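Local coordinates for protein endo-pectate lyase (Erwinia chrysanthemi, PDB 3B4N) that cleaves polygalacturonate, and probably also methylated pectins, by calcium-dependent endo-acting beta-elimination, at residues E41-Q47 / D89-E93; T23-S27 / K162-I166. All blocks are in the same frame, centred on the assembly; numbering follows the deposited sequence.

Contact 1. Residues E41-Q47 / D89-E93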
# COMPACT_ATOMS: atom_id res chain seq x y z
N GLU A 41 13.95 -1.10 13.88
CA GLU A 41 14.31 -0.29 15.04
C GLU A 41 13.00 -0.08 15.80
O GLU A 41 12.01 0.37 15.23
CB GLU A 41 14.91 1.05 14.61
CG GLU A 41 14.99 2.10 15.73
CD GLU A 41 15.71 1.59 16.95
OE1 GLU A 41 15.23 1.84 18.08
OE2 GLU A 41 16.77 0.94 16.80
N SER A 42 12.99 -0.40 17.09
CA SER A 42 11.77 -0.28 17.89
C SER A 42 11.48 1.08 18.53
O SER A 42 10.34 1.37 18.86
CB SER A 42 11.78 -1.35 18.99
OG SER A 42 12.89 -1.18 19.84
N LYS A 43 12.51 1.89 18.72
CA LYS A 43 12.31 3.20 19.33
C LYS A 43 12.75 4.32 18.40
O LYS A 43 13.68 5.07 18.69
CB LYS A 43 13.06 3.27 20.67
CG LYS A 43 12.46 2.34 21.72
CD LYS A 43 13.22 2.33 23.04
CE LYS A 43 14.40 1.38 22.99
NZ LYS A 43 14.96 1.12 24.36
N VAL A 44 12.07 4.43 17.26
CA VAL A 44 12.42 5.46 16.30
C VAL A 44 12.00 6.84 16.78
O VAL A 44 10.87 7.02 17.26
CB VAL A 44 11.75 5.19 14.94
CG1 VAL A 44 12.14 6.29 13.94
CG2 VAL A 44 12.16 3.83 14.41
N ALA A 45 12.91 7.81 16.65
CA ALA A 45 12.64 9.19 17.05
C ALA A 45 12.40 10.03 15.79
O ALA A 45 11.46 10.82 15.73
CB ALA A 45 13.81 9.75 17.83
N ARG A 46 13.27 9.86 14.80
CA ARG A 46 13.14 10.57 13.53
C ARG A 46 13.80 9.75 12.45
O ARG A 46 14.51 8.78 12.74
CB ARG A 46 13.81 11.95 13.58
CG ARG A 46 15.32 11.88 13.78
CD ARG A 46 16.04 13.14 13.29
NE ARG A 46 15.56 14.34 13.96
CZ ARG A 46 16.04 15.55 13.74
NH1 ARG A 46 17.02 15.73 12.86
NH2 ARG A 46 15.54 16.59 14.39
N GLN A 47 13.57 10.13 11.20
CA GLN A 47 14.16 9.43 10.07
C GLN A 47 14.66 10.49 9.11
O GLN A 47 13.94 11.43 8.78
CB GLN A 47 13.12 8.52 9.42
CG GLN A 47 12.56 7.52 10.41
CD GLN A 47 11.43 6.71 9.83
OE1 GLN A 47 10.31 7.21 9.65
NE2 GLN A 47 11.71 5.45 9.52
N ASP A 89 18.33 7.16 7.06
CA ASP A 89 18.92 6.98 8.38
C ASP A 89 17.79 6.97 9.40
O ASP A 89 17.13 7.99 9.61
CB ASP A 89 19.88 8.14 8.66
CG ASP A 89 20.64 7.99 9.96
OD1 ASP A 89 21.44 8.91 10.26
OD2 ASP A 89 20.45 6.98 10.68
N VAL A 90 17.55 5.82 10.02
CA VAL A 90 16.52 5.70 11.04
C VAL A 90 17.25 6.00 12.36
O VAL A 90 18.18 5.29 12.74
CB VAL A 90 15.90 4.29 11.03
CG1 VAL A 90 14.94 4.12 12.19
CG2 VAL A 90 15.17 4.07 9.71
N VAL A 91 16.83 7.07 13.03
CA VAL A 91 17.47 7.51 14.27
C VAL A 91 16.63 7.12 15.47
O VAL A 91 15.46 7.48 15.57
CB VAL A 91 17.67 9.04 14.25
CG1 VAL A 91 18.40 9.48 15.51
CG2 VAL A 91 18.43 9.46 13.00
N SER A 92 17.25 6.39 16.40
CA SER A 92 16.54 5.96 17.59
C SER A 92 16.53 7.06 18.65
O SER A 92 17.23 8.07 18.52
CB SER A 92 17.21 4.72 18.19
OG SER A 92 18.41 5.09 18.87
N GLU A 93 15.74 6.86 19.69
CA GLU A 93 15.67 7.82 20.78
C GLU A 93 17.03 7.94 21.44
O GLU A 93 17.34 8.97 22.05
CB GLU A 93 14.63 7.36 21.79
CG GLU A 93 13.21 7.43 21.26
CD GLU A 93 12.20 6.92 22.26
OE1 GLU A 93 11.00 6.97 21.95
OE2 GLU A 93 12.62 6.48 23.35
O HOH W 1 10.10 8.20 19.60
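The carboxylate of Glu41 has Ser92 CB lying over one face, with Glu41 OE1 to Ser92 CB at 3.5 Å. From the other side of its plane, 29° out of it, Lys43 N donates to Glu41 OE1 (2.8 Å) on the anti side. A bend at chi2 (54°) folds the acid back to meet this N-H, while Glu41 CB rests on Val90 CG1. That methyl also takes Val44 CG2 at 3.6 Å, the two valines meeting nearly at right angles. On the opposite face of the strand pair, Arg46 runs alongside Val91, Arg46 CG to Val91 CB at 3.7 Å, before its guanidinium reaches Glu48.

The backbones form a classic beta bulge: Val91 O accepts a nearly straight bond from Ala45 N (2.8 Å) and a weak one from Arg46 N (3.3 Å). Val91 N answers to Arg46 O, and Glu93 N closes on Lys43 O at 2.9 Å. A water bridges Val44 O and Glu93 OE1.

Strands 44-52 and 85-92 are the central pair of a four-stranded antiparallel sheet, flanked by 61-66 and 97-104, in a sandwich whose strand order matches a fibronectin type III domain (C and F).

Contact 2. Residues T23-S27 / K162-I166. With EDO (1,2-ethanediol), chain G.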
# COMPACT_ATOMS: atom_id res chain seq x y z
N THR A 23 16.09 -1.39 5.36
CA THR A 23 16.22 -1.76 3.96
C THR A 23 15.43 -0.73 3.16
O THR A 23 14.26 -0.47 3.44
CB THR A 23 15.69 -3.17 3.67
OG1 THR A 23 16.50 -4.14 4.35
CG2 THR A 23 15.73 -3.45 2.17
N LEU A 24 16.09 -0.16 2.16
CA LEU A 24 15.52 0.87 1.31
C LEU A 24 15.30 0.40 -0.12
O LEU A 24 16.09 -0.38 -0.66
CB LEU A 24 16.46 2.08 1.31
CG LEU A 24 16.05 3.30 0.47
CD1 LEU A 24 14.75 3.87 1.02
CD2 LEU A 24 17.15 4.37 0.53
N MET A 25 14.20 0.85 -0.71
CA MET A 25 13.88 0.55 -2.10
C MET A 25 13.47 1.85 -2.78
O MET A 25 12.97 2.77 -2.13
CB MET A 25 12.76 -0.47 -2.21
CG MET A 25 13.16 -1.85 -1.72
SD MET A 25 11.77 -2.97 -1.74
CE MET A 25 11.57 -3.18 -3.41
N LEU A 26 13.65 1.90 -4.09
CA LEU A 26 13.33 3.09 -4.87
C LEU A 26 12.41 2.79 -6.04
O LEU A 26 12.50 1.73 -6.66
CB LEU A 26 14.63 3.67 -5.44
CG LEU A 26 14.54 4.59 -6.66
CD1 LEU A 26 13.94 5.91 -6.25
CD2 LEU A 26 15.94 4.79 -7.27
N SER A 27 11.51 3.72 -6.34
CA SER A 27 10.64 3.59 -7.50
C SER A 27 10.47 4.97 -8.14
O SER A 27 10.08 5.92 -7.48
CB SER A 27 9.27 3.03 -7.14
OG SER A 27 8.53 2.80 -8.34
N LYS A 162 8.48 -8.65 3.52
CA LYS A 162 8.94 -7.27 3.42
C LYS A 162 9.99 -7.06 2.36
O LYS A 162 10.70 -7.99 1.97
CB LYS A 162 9.44 -6.76 4.77
CG LYS A 162 10.56 -7.54 5.40
CD LYS A 162 10.80 -7.01 6.82
CE LYS A 162 11.91 -7.75 7.54
NZ LYS A 162 12.04 -7.24 8.94
N ASN A 163 10.05 -5.82 1.87
CA ASN A 163 11.02 -5.39 0.87
C ASN A 163 10.91 -6.19 -0.42
O ASN A 163 11.82 -6.94 -0.78
CB ASN A 163 12.43 -5.52 1.44
CG ASN A 163 12.57 -4.89 2.81
OD1 ASN A 163 13.14 -5.49 3.72
ND2 ASN A 163 12.07 -3.68 2.95
N LEU A 164 9.80 -6.02 -1.12
CA LEU A 164 9.56 -6.77 -2.34
C LEU A 164 8.97 -5.85 -3.40
O LEU A 164 8.20 -4.96 -3.08
CB LEU A 164 8.58 -7.90 -2.06
CG LEU A 164 8.11 -8.80 -3.21
CD1 LEU A 164 9.28 -9.65 -3.71
CD2 LEU A 164 6.98 -9.71 -2.71
N ARG A 165 9.36 -6.07 -4.65
CA ARG A 165 8.84 -5.29 -5.76
C ARG A 165 8.10 -6.23 -6.69
O ARG A 165 8.57 -7.32 -7.00
CB ARG A 165 9.98 -4.60 -6.53
CG ARG A 165 9.50 -3.61 -7.60
CD ARG A 165 10.65 -3.21 -8.52
NE ARG A 165 11.80 -2.74 -7.76
CZ ARG A 165 11.96 -1.49 -7.33
NH1 ARG A 165 13.05 -1.18 -6.64
NH2 ARG A 165 11.06 -0.56 -7.60
N ILE A 166 6.91 -5.80 -7.10
CA ILE A 166 6.08 -6.56 -8.02
C ILE A 166 6.18 -5.87 -9.37
O ILE A 166 5.88 -4.69 -9.49
CB ILE A 166 4.60 -6.56 -7.55
CG1 ILE A 166 4.51 -7.03 -6.10
CG2 ILE A 166 3.76 -7.46 -8.47
CD1 ILE A 166 5.06 -8.42 -5.85
C1 EDO G . 14.66 -4.00 8.19
O1 EDO G . 13.13 -4.01 8.15
C2 EDO G . 15.32 -5.23 7.55
O2 EDO G . 14.90 -5.27 6.05
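Leu26 O is gripped by both terminal nitrogens of Arg165, NH1 at 3.0 Å and NH2 at 2.9 Å. The guanidinium comes end-on with the carbonyl oxygen close to its plane, yet neither N-H is straight, as expected when two donors share one acceptor. Arg165 NH2 also forms a salt bridge with Glu190, whose OE2 is hydrogen-bonded to Ser27 OG, so the acid helps fix the guanidinium and ties it to the neighbouring strand residue. Arg165 gets there with CG trans to the backbone N (chi1 -173°) and a bend at chi3 that turns the head group toward the strand.

Met25 slides past Arg165 in the opposite direction. Its CE lies 3.9 Å above the guanidinium plane, offset toward the rim, and touches Arg165 CB at 3.8 Å; Met25 SD sits against Asn163 C at 3.6 Å. The thioether thus fills the gap between the two backbones, whose strand axes are 9.0 Å apart and share no backbone pairing. Farther along, Thr23 lies over one face of the Asn163 amide, Thr23 CG2 to Asn163 CG at 3.5 Å. A 1,2-ethanediol, probably from crystallisation, sits at this end: its O2 is 2.6 Å from Thr23 OG1, and the diol is hydrogen-bonded to Asp133 and Ser38.

Asn163 has left-handed backbone angles (59°/67°) and marks the corner where the parallel beta-helix chain turns from strand 160-162 into 164-166. Strand 22-29 is an outer strand of a three-stranded antiparallel sheet beside 32-39. Its Leu24 and Leu26 point back onto strand 97-104, while Met25 also reaches Asn186 and Ile188 of strand 181-189, making this a seam between sandwich and beta-helix.

Overall arrangement
The two contacts have centres 19 Å apart and do not touch, their nearest atoms being about 7 Å from each other. Along the chain, 23-27 comes first, then both halves of contact 1 (41-47, 89-93), and last 162-166. Contact 1 pairs strands inside one sheet of the N-terminal sandwich; contact 2 starts from the other sheet and leaves the sandwich for the first turns of the beta-helix. One therefore belongs to the internal build of the small domain, the other to its docking. The calcium and zinc sites belong to the beta-helix, and even Ser27 of contact 2 has its side chain about 14 Å from the bound calcium.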